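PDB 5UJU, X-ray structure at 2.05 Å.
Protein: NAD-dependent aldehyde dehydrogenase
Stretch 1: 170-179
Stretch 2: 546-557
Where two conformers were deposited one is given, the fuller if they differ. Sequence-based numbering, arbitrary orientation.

Stretch 1, residues 170-179: YAWDQLRRIP
Stretch 2 (546-557) DAAFVANRFRVV

Stretch 1 enters as helix (phi/psi near -60/-45), already under way before Tyr 170, and a type I turn spans Leu 175 to Ile 178. Stretch 2 runs alongside in the same sense: Tyr 170 CA is 6.2 Å from Ala 547 CA, Ala 171 CA 5.5 Å from Val 550 CA, and Ile 178 CA 8.6 Å from Val 556 CA. No hydrogen bond crosses; shape and apolar contact hold the pair.

Asp 546 (chi1 p) caps a weakly bonded helix, its OD1 accepting from Phe 549 N at 2.9 Å. Its CB points away, and its CA lies over one face of the Tyr 170 ring (chi1 -87°, chi2 96°), a CH-pi contact. Gln 174 NE2 (m, m, chi3 -33°) lies 3.4 Å from Ala 547 CB, a van der Waals contact; the amide is hydrogen-bonded elsewhere in the structure. Val 550 (m) points toward the helix, its compact CG2 3.5 Å from Tyr 170 O.

A type I turn from Val 550 to Arg 553 leads into a strand from Phe 554 (phi/psi -132/162) that continues beyond Val 557. Phe 554 (chi1 p, chi2 94°) offers a flat ring: Leu 175 CD2 (m, t) sits over its face, Gln 174 CB meets its edge, and Ile 178 CD1 (m, t) lies 3.5 Å from Phe 554 CE1. Arg 555 CB points away, in keeping with strand alternation; Val 556 (t) points back, CG2 3.8 Å from Ile 178 CD1.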

# COMPACT_ATOMS: atom_id res chain seq x y z
N TYR A 170 -6.72 -5.59 -11.67
CA TYR A 170 -5.52 -5.22 -10.92
C TYR A 170 -5.19 -6.25 -9.84
O TYR A 170 -4.02 -6.59 -9.64
CB TYR A 170 -5.69 -3.83 -10.30
CG TYR A 170 -5.29 -2.72 -11.25
CD1 TYR A 170 -6.24 -2.05 -12.02
CD2 TYR A 170 -3.95 -2.38 -11.42
CE1 TYR A 170 -5.86 -1.04 -12.91
CE2 TYR A 170 -3.57 -1.38 -12.30
CZ TYR A 170 -4.52 -0.72 -13.04
OH TYR A 170 -4.13 0.25 -13.90
N ALA A 171 -6.21 -6.73 -9.11
CA ALA A 171 -5.98 -7.76 -8.11
C ALA A 171 -5.35 -9.00 -8.74
O ALA A 171 -4.29 -9.45 -8.31
CB ALA A 171 -7.30 -8.12 -7.41
N TRP A 172 -5.99 -9.54 -9.78
CA TRP A 172 -5.44 -10.71 -10.47
C TRP A 172 -4.04 -10.42 -11.01
O TRP A 172 -3.16 -11.29 -10.96
CB TRP A 172 -6.40 -11.13 -11.59
CG TRP A 172 -5.87 -12.23 -12.48
CD1 TRP A 172 -5.67 -12.18 -13.83
CD2 TRP A 172 -5.45 -13.53 -12.06
NE1 TRP A 172 -5.17 -13.39 -14.28
CE2 TRP A 172 -5.02 -14.23 -13.21
CE3 TRP A 172 -5.40 -14.18 -10.82
CZ2 TRP A 172 -4.55 -15.54 -13.16
CZ3 TRP A 172 -4.93 -15.49 -10.77
CH2 TRP A 172 -4.50 -16.15 -11.93
N ASP A 173 -3.80 -9.19 -11.48
CA ASP A 173 -2.48 -8.85 -12.01
C ASP A 173 -1.38 -9.08 -10.96
O ASP A 173 -0.28 -9.54 -11.30
CB ASP A 173 -2.48 -7.40 -12.47
CG ASP A 173 -1.32 -7.07 -13.41
OD1 ASP A 173 -0.81 -7.97 -14.10
OD2 ASP A 173 -0.93 -5.89 -13.45
N GLN A 174 -1.65 -8.75 -9.69
CA GLN A 174 -0.71 -9.03 -8.61
C GLN A 174 -0.71 -10.51 -8.22
O GLN A 174 0.35 -11.09 -7.96
CB GLN A 174 -1.06 -8.20 -7.37
CG GLN A 174 -0.96 -6.71 -7.53
CD GLN A 174 0.43 -6.33 -7.98
OE1 GLN A 174 1.42 -6.98 -7.62
NE2 GLN A 174 0.53 -5.26 -8.74
N LEU A 175 -1.89 -11.12 -8.10
CA LEU A 175 -1.97 -12.50 -7.61
C LEU A 175 -1.26 -13.46 -8.57
O LEU A 175 -0.61 -14.41 -8.13
CB LEU A 175 -3.43 -12.90 -7.40
CG LEU A 175 -4.20 -12.15 -6.31
CD1 LEU A 175 -5.71 -12.44 -6.38
CD2 LEU A 175 -3.65 -12.47 -4.93
N ARG A 176 -1.40 -13.24 -9.87
CA ARG A 176 -0.83 -14.18 -10.83
C ARG A 176 0.69 -14.18 -10.84
O ARG A 176 1.28 -15.09 -11.42
CB ARG A 176 -1.35 -13.89 -12.23
CG ARG A 176 -0.79 -12.62 -12.82
CD ARG A 176 -1.54 -12.25 -14.07
NE ARG A 176 -1.01 -11.03 -14.67
CZ ARG A 176 -0.40 -10.98 -15.84
NH1 ARG A 176 -0.24 -12.08 -16.56
NH2 ARG A 176 0.03 -9.81 -16.31
N ARG A 177 1.34 -13.19 -10.22
CA ARG A 177 2.80 -13.09 -10.20
C ARG A 177 3.43 -13.93 -9.10
O ARG A 177 4.66 -13.95 -8.99
CB ARG A 177 3.24 -11.64 -10.02
CG ARG A 177 2.60 -10.65 -10.97
CD ARG A 177 3.14 -9.25 -10.75
NE ARG A 177 2.20 -8.21 -11.16
CZ ARG A 177 2.48 -6.91 -11.19
NH1 ARG A 177 3.69 -6.49 -10.83
NH2 ARG A 177 1.57 -6.04 -11.57
N ILE A 178 2.63 -14.60 -8.28
CA ILE A 178 3.12 -15.29 -7.10
C ILE A 178 3.01 -16.79 -7.36
O ILE A 178 1.89 -17.31 -7.51
CB ILE A 178 2.32 -14.89 -5.85
CG1 ILE A 178 2.49 -13.39 -5.59
CG2 ILE A 178 2.74 -15.71 -4.63
CD1 ILE A 178 1.43 -12.82 -4.69
N PRO A 179 4.12 -17.53 -7.43
CA PRO A 179 4.03 -18.97 -7.70
C PRO A 179 3.40 -19.71 -6.53
O PRO A 179 3.52 -19.31 -5.37
CB PRO A 179 5.49 -19.39 -7.90
CG PRO A 179 6.24 -18.46 -7.00
CD PRO A 179 5.50 -17.11 -7.13
N ASP A 546 -5.05 1.23 -9.26
CA ASP A 546 -3.66 0.92 -9.60
C ASP A 546 -3.17 -0.22 -8.70
O ASP A 546 -3.95 -0.79 -7.92
CB ASP A 546 -2.77 2.17 -9.47
CG ASP A 546 -2.75 2.74 -8.05
OD1 ASP A 546 -3.34 2.15 -7.11
OD2 ASP A 546 -2.13 3.80 -7.86
N ALA A 547 -1.88 -0.53 -8.81
CA ALA A 547 -1.31 -1.62 -8.03
C ALA A 547 -1.43 -1.36 -6.54
O ALA A 547 -1.74 -2.28 -5.78
CB ALA A 547 0.15 -1.85 -8.43
N ALA A 548 -1.15 -0.13 -6.10
CA ALA A 548 -1.24 0.15 -4.67
C ALA A 548 -2.66 -0.04 -4.16
O ALA A 548 -2.86 -0.31 -2.98
CB ALA A 548 -0.76 1.58 -4.38
N PHE A 549 -3.66 0.09 -5.04
CA PHE A 549 -5.04 -0.04 -4.62
C PHE A 549 -5.40 -1.47 -4.21
O PHE A 549 -6.38 -1.63 -3.47
CB PHE A 549 -5.98 0.45 -5.73
CG PHE A 549 -7.44 0.54 -5.31
CD1 PHE A 549 -7.85 1.50 -4.39
CD2 PHE A 549 -8.38 -0.34 -5.82
CE1 PHE A 549 -9.18 1.59 -4.00
CE2 PHE A 549 -9.71 -0.25 -5.44
CZ PHE A 549 -10.12 0.71 -4.53
N VAL A 550 -4.65 -2.48 -4.65
CA VAL A 550 -4.98 -3.88 -4.36
C VAL A 550 -3.84 -4.66 -3.70
O VAL A 550 -4.11 -5.68 -3.03
CB VAL A 550 -5.42 -4.62 -5.64
CG1 VAL A 550 -6.62 -3.96 -6.27
CG2 VAL A 550 -4.26 -4.72 -6.64
N ALA A 551 -2.57 -4.28 -3.85
CA ALA A 551 -1.46 -5.16 -3.51
C ALA A 551 -1.35 -5.43 -2.01
O ALA A 551 -0.69 -6.40 -1.62
CB ALA A 551 -0.13 -4.57 -3.99
N ASN A 552 -1.96 -4.61 -1.17
CA ASN A 552 -1.90 -4.80 0.26
C ASN A 552 -3.11 -5.54 0.82
O ASN A 552 -3.20 -5.73 2.03
CB ASN A 552 -1.77 -3.46 0.98
CG ASN A 552 -0.83 -3.51 2.16
OD1 ASN A 552 -0.14 -4.51 2.37
ND2 ASN A 552 -0.78 -2.43 2.92
N ARG A 553 -4.09 -5.91 -0.02
CA ARG A 553 -5.31 -6.53 0.50
C ARG A 553 -5.18 -8.03 0.71
O ARG A 553 -6.11 -8.65 1.26
CB ARG A 553 -6.49 -6.24 -0.44
CG ARG A 553 -6.70 -4.72 -0.72
CD ARG A 553 -7.96 -4.48 -1.55
NE ARG A 553 -8.10 -3.07 -1.91
CZ ARG A 553 -9.01 -2.23 -1.41
NH1 ARG A 553 -9.90 -2.64 -0.51
NH2 ARG A 553 -9.01 -0.96 -1.81
N PHE A 554 -4.07 -8.62 0.29
CA PHE A 554 -3.74 -10.01 0.59
C PHE A 554 -2.30 -10.03 1.08
O PHE A 554 -1.55 -9.06 0.87
CB PHE A 554 -3.87 -10.93 -0.65
CG PHE A 554 -2.90 -10.57 -1.75
CD1 PHE A 554 -1.67 -11.22 -1.84
CD2 PHE A 554 -3.18 -9.55 -2.63
CE1 PHE A 554 -0.76 -10.87 -2.82
CE2 PHE A 554 -2.27 -9.19 -3.61
CZ PHE A 554 -1.05 -9.85 -3.71
N ARG A 555 -1.93 -11.12 1.74
CA ARG A 555 -0.55 -11.36 2.13
C ARG A 555 -0.16 -12.75 1.65
O ARG A 555 -0.99 -13.51 1.16
CB ARG A 555 -0.35 -11.20 3.65
CG ARG A 555 -0.78 -9.85 4.25
CD ARG A 555 0.25 -8.72 4.02
NE ARG A 555 0.28 -8.29 2.62
CZ ARG A 555 1.36 -7.85 1.98
NH1 ARG A 555 2.51 -7.77 2.62
NH2 ARG A 555 1.28 -7.51 0.70
N VAL A 556 1.14 -13.05 1.74
CA VAL A 556 1.68 -14.35 1.33
C VAL A 556 2.36 -14.98 2.54
O VAL A 556 3.29 -14.39 3.11
CB VAL A 556 2.67 -14.21 0.16
CG1 VAL A 556 3.13 -15.57 -0.33
CG2 VAL A 556 2.03 -13.43 -0.99
N VAL A 557 1.89 -16.17 2.93
CA VAL A 557 2.49 -16.95 4.01
C VAL A 557 3.21 -18.14 3.38
O VAL A 557 2.59 -18.98 2.72
CB VAL A 557 1.44 -17.42 5.03
CG1 VAL A 557 2.06 -18.44 6.00
CG2 VAL A 557 0.87 -16.23 5.82